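PDB 2BKL: prolyl endopeptidase from Myxococcus xanthus, which probably hydrolyses Pro-Xaa and Ala-Xaa bonds in oligopeptides, as a serine peptidase of the S9A prolyl oligopeptidase family. Local coordinates for residues 22-27 with 594-599; 626-631 with 641-646. All coordinates share one frame; numbering follows the deposited sequence.

Interaction 1: 22-27 with 594-599; sequences DPYRWL and SPYHHV
The phenol oxygen of Tyr596 is gripped twice by the segment 22-27: Tyr596 OH donates to Asp22 OD1 at 2.6 Å and accepts from Tyr24 N at 3.1 Å, the second bond fairly straight (N-H...O 160°). Both partners belong to the type I turn Asp22-Arg25, so one hydroxyl ties the side chain that opens the turn to an amide within it. Asp22 OD1 receives the hydroxyl on its anti side, 26° out of the carboxylate plane, and itself lies at the edge of the Tyr596 ring, near the plane of that ring. Pro23 CD lies 3.4 Å from Tyr596 OH, and Tyr24 CD2 packs against Tyr596 CE1 at 4.1 Å. With chi1 at 172° the Tyr596 ring reaches out toward the turn. The other oxygen, Asp22 OD2, accepts from both Arg25 NE (2.9 Å) and Arg25 NH2, which come from the same face of the carboxylate; a water, weakly bound to OD2, leads on to His597 NE2. An alanine in place of Asp22 would probably leave the Tyr596 hydroxyl without its acceptor and Lys626 and Arg25 each short of one carboxylate partner. The contact joins the loop between strand 18-21 and helix 33-51 to the loop between helix 584-593 and strand 607-613, beside helix 622-632, whose Lys626 forms a salt bridge with Asp22 and touches the Tyr596 ring.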
loop_
_atom_site.group_PDB
_atom_site.type_symbol
_atom_site.label_atom_id
_atom_site.label_comp_id
_atom_site.label_asym_id
_atom_site.label_seq_id
_atom_site.Cartn_x
_atom_site.Cartn_y
_atom_site.Cartn_z
ATOM N N ASP A 22 27.176 1.457 14.867
ATOM C CA ASP A 22 26.405 0.433 14.170
ATOM C C ASP A 22 26.818 -0.942 14.724
ATOM O O ASP A 22 27.501 -1.708 14.054
ATOM C CB ASP A 22 26.628 0.546 12.664
ATOM C CG ASP A 22 25.552 -0.109 11.824
ATOM O OD1 ASP A 22 24.822 -1.030 12.293
ATOM O OD2 ASP A 22 25.411 0.248 10.636
ATOM N N PRO A 23 26.436 -1.248 15.952
ATOM C CA PRO A 23 26.937 -2.468 16.600
ATOM C C PRO A 23 26.570 -3.755 15.908
ATOM O O PRO A 23 27.307 -4.742 16.020
ATOM C CB PRO A 23 26.325 -2.398 18.012
ATOM C CG PRO A 23 25.239 -1.417 17.921
ATOM C CD PRO A 23 25.592 -0.445 16.846
ATOM N N TYR A 24 25.465 -3.759 15.173
ATOM C CA TYR A 24 24.968 -4.969 14.539
ATOM C C TYR A 24 25.079 -4.917 13.010
ATOM O O TYR A 24 24.390 -5.634 12.319
ATOM C CB TYR A 24 23.526 -5.238 15.012
ATOM C CG TYR A 24 23.477 -5.361 16.500
ATOM C CD1 TYR A 24 24.095 -6.414 17.151
ATOM C CD2 TYR A 24 22.899 -4.366 17.281
ATOM C CE1 TYR A 24 24.087 -6.513 18.529
ATOM C CE2 TYR A 24 22.908 -4.446 18.662
ATOM C CZ TYR A 24 23.497 -5.536 19.285
ATOM O OH TYR A 24 23.516 -5.599 20.661
ATOM N N ARG A 25 26.006 -4.107 12.509
ATOM C CA ARG A 25 26.345 -4.060 11.084
ATOM C C ARG A 25 26.485 -5.449 10.442
ATOM O O ARG A 25 26.069 -5.658 9.297
ATOM C CB ARG A 25 27.618 -3.246 10.897
ATOM C CG ARG A 25 28.193 -3.235 9.481
ATOM C CD ARG A 25 27.347 -2.517 8.470
ATOM N NE ARG A 25 27.200 -1.131 8.817
ATOM C CZ ARG A 25 28.122 -0.189 8.672
ATOM N NH1 ARG A 25 29.258 -0.449 8.027
ATOM N NH2 ARG A 25 27.901 1.043 9.106
ATOM N N TRP A 26 27.059 -6.408 11.159
ATOM C CA TRP A 26 27.303 -7.723 10.600
ATOM C C TRP A 26 26.048 -8.457 10.175
ATOM O O TRP A 26 26.100 -9.314 9.298
ATOM C CB TRP A 26 28.178 -8.577 11.550
ATOM C CG TRP A 26 27.513 -9.118 12.779
ATOM C CD1 TRP A 26 27.406 -8.513 14.007
ATOM C CD2 TRP A 26 26.899 -10.399 12.915
ATOM N NE1 TRP A 26 26.737 -9.338 14.880
ATOM C CE2 TRP A 26 26.426 -10.511 14.245
ATOM C CE3 TRP A 26 26.690 -11.469 12.051
ATOM C CZ2 TRP A 26 25.762 -11.649 14.712
ATOM C CZ3 TRP A 26 26.024 -12.595 12.518
ATOM C CH2 TRP A 26 25.572 -12.674 13.839
ATOM N N LEU A 27 24.910 -8.114 10.788
ATOM C CA LEU A 27 23.639 -8.725 10.407
ATOM C C LEU A 27 23.065 -8.225 9.100
ATOM O O LEU A 27 22.056 -8.777 8.631
ATOM C CB LEU A 27 22.589 -8.474 11.494
ATOM C CG LEU A 27 22.846 -9.170 12.828
ATOM C CD1 LEU A 27 21.861 -8.686 13.853
ATOM C CD2 LEU A 27 22.711 -10.667 12.663
ATOM N N SER A 594 16.013 8.050 13.627
ATOM C CA SER A 594 16.373 6.684 13.161
ATOM C C SER A 594 16.249 5.699 14.325
ATOM O O SER A 594 17.029 5.781 15.278
ATOM C CB SER A 594 17.795 6.708 12.644
ATOM O OG SER A 594 18.216 5.407 12.240
ATOM N N PRO A 595 15.219 4.872 14.372
ATOM C CA PRO A 595 14.977 4.079 15.585
ATOM C C PRO A 595 16.159 3.217 16.023
ATOM O O PRO A 595 16.412 3.068 17.216
ATOM C CB PRO A 595 13.743 3.239 15.203
ATOM C CG PRO A 595 13.023 4.156 14.280
ATOM C CD PRO A 595 14.083 4.791 13.427
ATOM N N TYR A 596 16.864 2.629 15.068
ATOM C CA TYR A 596 17.999 1.761 15.359
ATOM C C TYR A 596 19.075 2.479 16.156
ATOM O O TYR A 596 19.781 1.839 16.922
ATOM C CB TYR A 596 18.573 1.230 14.060
ATOM C CG TYR A 596 19.869 0.473 14.194
ATOM C CD1 TYR A 596 19.943 -0.714 14.895
ATOM C CD2 TYR A 596 21.018 0.950 13.608
ATOM C CE1 TYR A 596 21.126 -1.419 15.004
ATOM C CE2 TYR A 596 22.228 0.253 13.725
ATOM C CZ TYR A 596 22.253 -0.928 14.407
ATOM O OH TYR A 596 23.467 -1.581 14.420
ATOM N N HIS A 597 19.173 3.804 15.989
ATOM C CA HIS A 597 20.175 4.622 16.676
ATOM C C HIS A 597 19.672 5.261 17.957
ATOM O O HIS A 597 20.380 6.076 18.565
ATOM C CB HIS A 597 20.712 5.696 15.725
ATOM C CG HIS A 597 21.353 5.118 14.523
ATOM N ND1 HIS A 597 20.680 4.947 13.327
ATOM C CD2 HIS A 597 22.609 4.648 14.326
ATOM C CE1 HIS A 597 21.489 4.372 12.456
ATOM N NE2 HIS A 597 22.675 4.192 13.030
ATOM N N HIS A 598 18.476 4.871 18.395
ATOM C CA HIS A 598 17.872 5.461 19.582
ATOM C C HIS A 598 17.335 4.460 20.578
ATOM O O HIS A 598 16.435 4.768 21.383
ATOM C CB HIS A 598 16.815 6.477 19.162
ATOM C CG HIS A 598 17.415 7.715 18.569
ATOM N ND1 HIS A 598 17.861 8.778 19.334
ATOM C CD2 HIS A 598 17.718 8.024 17.284
ATOM C CE1 HIS A 598 18.382 9.695 18.535
ATOM N NE2 HIS A 598 18.319 9.257 17.290
ATOM N N VAL A 599 17.909 3.261 20.560
ATOM C CA VAL A 599 17.599 2.252 21.595
ATOM C C VAL A 599 18.480 2.569 22.816
ATOM O O VAL A 599 19.575 2.046 22.947
ATOM C CB VAL A 599 17.770 0.822 21.087
ATOM C CG1 VAL A 599 17.384 -0.192 22.142
ATOM C CG2 VAL A 599 16.963 0.606 19.803
HETATM O O HOH W 1 23.945 2.690 10.884
#

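Interaction 2: 626-631 with 641-646; sequences KFVAAV and ALLRIE
Val628 straddles the start of strand 641-646 with its two methyls. CG1 meets Leu643 CB at 4.0 Å, the two side chains crossing at about a right angle, while CG2 rests over the backbone, 4.1 Å from both Ala641 O and Leu642 C. A chi1 of 84° sets CG1 between the backbone N and the carbonyl carbon and turns CG2 anti to N, which spreads the branches along the strand. One helical turn on, Val631 presents CG1 to Ala641 CB at 3.8 Å; its CG2 branch instead lies over a face of the Phe627 ring, 3.7 Å above the plane and offset toward the rim. Ala641 and Leu643 both direct their CB toward the helix, as alternate residues of a strand do, whereas Leu642 points away and packs on His45 and Ala46 of helix 33-51. The axes of 626-631 and 641-646 approach to 8.4 Å and run nearly antiparallel, at 157°, as expected for the second half of the beta-alpha-beta unit 607-613, 622-632, 641-646 in the alpha/beta-hydrolase sheet, where 641-646 is the outermost strand beside 607-613. A polar tie comes just beyond 626-631, where Gln632 NE2 of the same helix hydrogen-bonds Ala641 O. The side-chain contacts are all between buried methyls and methylenes, which is consistent with apolar packing and exclusion of water holding this face of the helix on the strand.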
loop_
_atom_site.group_PDB
_atom_site.type_symbol
_atom_site.label_atom_id
_atom_site.label_comp_id
_atom_site.label_asym_id
_atom_site.label_seq_id
_atom_site.Cartn_x
_atom_site.Cartn_y
_atom_site.Cartn_z
ATOM N N LYS A 626 18.643 -5.980 12.781
ATOM C CA LYS A 626 19.472 -5.090 13.596
ATOM C C LYS A 626 18.682 -4.507 14.783
ATOM O O LYS A 626 19.221 -4.387 15.898
ATOM C CB LYS A 626 20.081 -3.982 12.764
ATOM C CG LYS A 626 21.074 -4.458 11.695
ATOM C CD LYS A 626 22.124 -3.422 11.346
ATOM C CE LYS A 626 21.553 -2.134 10.833
ATOM N NZ LYS A 626 22.634 -1.200 10.344
ATOM N N PHE A 627 17.428 -4.115 14.544
ATOM C CA PHE A 627 16.642 -3.508 15.601
ATOM C C PHE A 627 16.320 -4.520 16.679
ATOM O O PHE A 627 16.435 -4.192 17.853
ATOM C CB PHE A 627 15.377 -2.868 15.026
ATOM C CG PHE A 627 14.610 -2.023 16.004
ATOM C CD1 PHE A 627 15.064 -0.759 16.337
ATOM C CD2 PHE A 627 13.432 -2.493 16.602
ATOM C CE1 PHE A 627 14.333 0.057 17.177
ATOM C CE2 PHE A 627 12.715 -1.693 17.477
ATOM C CZ PHE A 627 13.171 -0.439 17.779
ATOM N N VAL A 628 15.914 -5.736 16.310
ATOM C CA VAL A 628 15.593 -6.755 17.332
ATOM C C VAL A 628 16.821 -7.075 18.170
ATOM O O VAL A 628 16.731 -7.226 19.394
ATOM C CB VAL A 628 14.923 -8.021 16.769
ATOM C CG1 VAL A 628 15.892 -9.018 16.252
ATOM C CG2 VAL A 628 14.055 -8.677 17.867
ATOM N N ALA A 629 17.990 -7.148 17.537
ATOM C CA ALA A 629 19.220 -7.362 18.273
ATOM C C ALA A 629 19.488 -6.258 19.281
ATOM O O ALA A 629 19.814 -6.523 20.432
ATOM C CB ALA A 629 20.383 -7.470 17.325
ATOM N N ALA A 630 19.259 -5.017 18.875
ATOM C CA ALA A 630 19.470 -3.866 19.756
ATOM C C ALA A 630 18.507 -3.893 20.960
ATOM O O ALA A 630 18.890 -3.614 22.083
ATOM C CB ALA A 630 19.328 -2.582 18.964
ATOM N N VAL A 631 17.255 -4.253 20.717
ATOM C CA VAL A 631 16.262 -4.290 21.784
ATOM C C VAL A 631 16.511 -5.473 22.749
ATOM O O VAL A 631 16.447 -5.314 23.977
ATOM C CB VAL A 631 14.839 -4.301 21.197
ATOM C CG1 VAL A 631 13.809 -4.519 22.271
ATOM C CG2 VAL A 631 14.574 -2.999 20.460
ATOM N N ALA A 641 11.207 -9.616 23.134
ATOM C CA ALA A 641 11.447 -9.022 21.810
ATOM C C ALA A 641 11.687 -10.183 20.856
ATOM O O ALA A 641 12.668 -10.898 21.017
ATOM C CB ALA A 641 12.632 -8.074 21.849
ATOM N N LEU A 642 10.775 -10.401 19.914
ATOM C CA LEU A 642 10.738 -11.584 19.075
ATOM C C LEU A 642 10.851 -11.217 17.625
ATOM O O LEU A 642 10.229 -10.243 17.206
ATOM C CB LEU A 642 9.426 -12.355 19.308
ATOM C CG LEU A 642 9.121 -12.775 20.746
ATOM C CD1 LEU A 642 7.752 -13.392 20.863
ATOM C CD2 LEU A 642 10.158 -13.730 21.274
ATOM N N LEU A 643 11.611 -11.991 16.856
ATOM C CA LEU A 643 11.688 -11.846 15.420
ATOM C C LEU A 643 11.035 -13.058 14.761
ATOM O O LEU A 643 11.587 -14.148 14.767
ATOM C CB LEU A 643 13.158 -11.705 14.973
ATOM C CG LEU A 643 13.391 -11.637 13.457
ATOM C CD1 LEU A 643 12.781 -10.399 12.834
ATOM C CD2 LEU A 643 14.888 -11.688 13.137
ATOM N N ARG A 644 9.853 -12.859 14.204
ATOM C CA ARG A 644 9.119 -13.880 13.480
ATOM C C ARG A 644 9.324 -13.700 11.974
ATOM O O ARG A 644 9.000 -12.633 11.450
ATOM C CB ARG A 644 7.663 -13.723 13.817
ATOM C CG ARG A 644 6.733 -14.789 13.241
ATOM C CD ARG A 644 5.281 -14.363 13.316
ATOM N NE ARG A 644 4.339 -15.393 12.948
ATOM C CZ ARG A 644 3.975 -15.698 11.705
ATOM N NH1 ARG A 644 4.467 -15.081 10.655
ATOM N NH2 ARG A 644 3.095 -16.667 11.528
ATOM N N ILE A 645 9.837 -14.706 11.275
ATOM C CA ILE A 645 10.126 -14.575 9.867
ATOM C C ILE A 645 9.157 -15.427 9.070
ATOM O O ILE A 645 9.162 -16.657 9.179
ATOM C CB ILE A 645 11.589 -14.949 9.565
ATOM C CG1 ILE A 645 12.574 -14.139 10.449
ATOM C CG2 ILE A 645 11.892 -14.779 8.060
ATOM C CD1 ILE A 645 14.055 -14.603 10.319
ATOM N N GLU A 646 8.311 -14.791 8.280
ATOM C CA GLU A 646 7.354 -15.529 7.472
ATOM C C GLU A 646 8.060 -16.134 6.275
ATOM O O GLU A 646 8.811 -15.446 5.591
ATOM C CB GLU A 646 6.262 -14.572 7.008
ATOM C CG GLU A 646 5.134 -15.180 6.186
ATOM C CD GLU A 646 4.022 -15.791 7.012
ATOM O OE1 GLU A 646 3.565 -15.148 7.985
ATOM O OE2 GLU A 646 3.539 -16.883 6.618
#

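How the interactions relate
From the N terminus, the loop 22-27 comes first and is met by 594-599, so interaction 1 closes a span of 566 residues that includes the whole beta-propeller and ties the N-terminal part of the chain back onto the hydrolase domain. Interaction 2 opens only after that: 626-631 and 641-646 are separated by nine residues and close the short return from helix 622-632 to the edge strand of the central sheet. The two are therefore in series, neither nested nor crossed. The centres of interactions 1 and 2 are about 12 Å apart. Helix 622-632 is shared: Lys626 and Ala630 meet residues of interaction 1, while Val628 and Val631 pack on the strand in interaction 2.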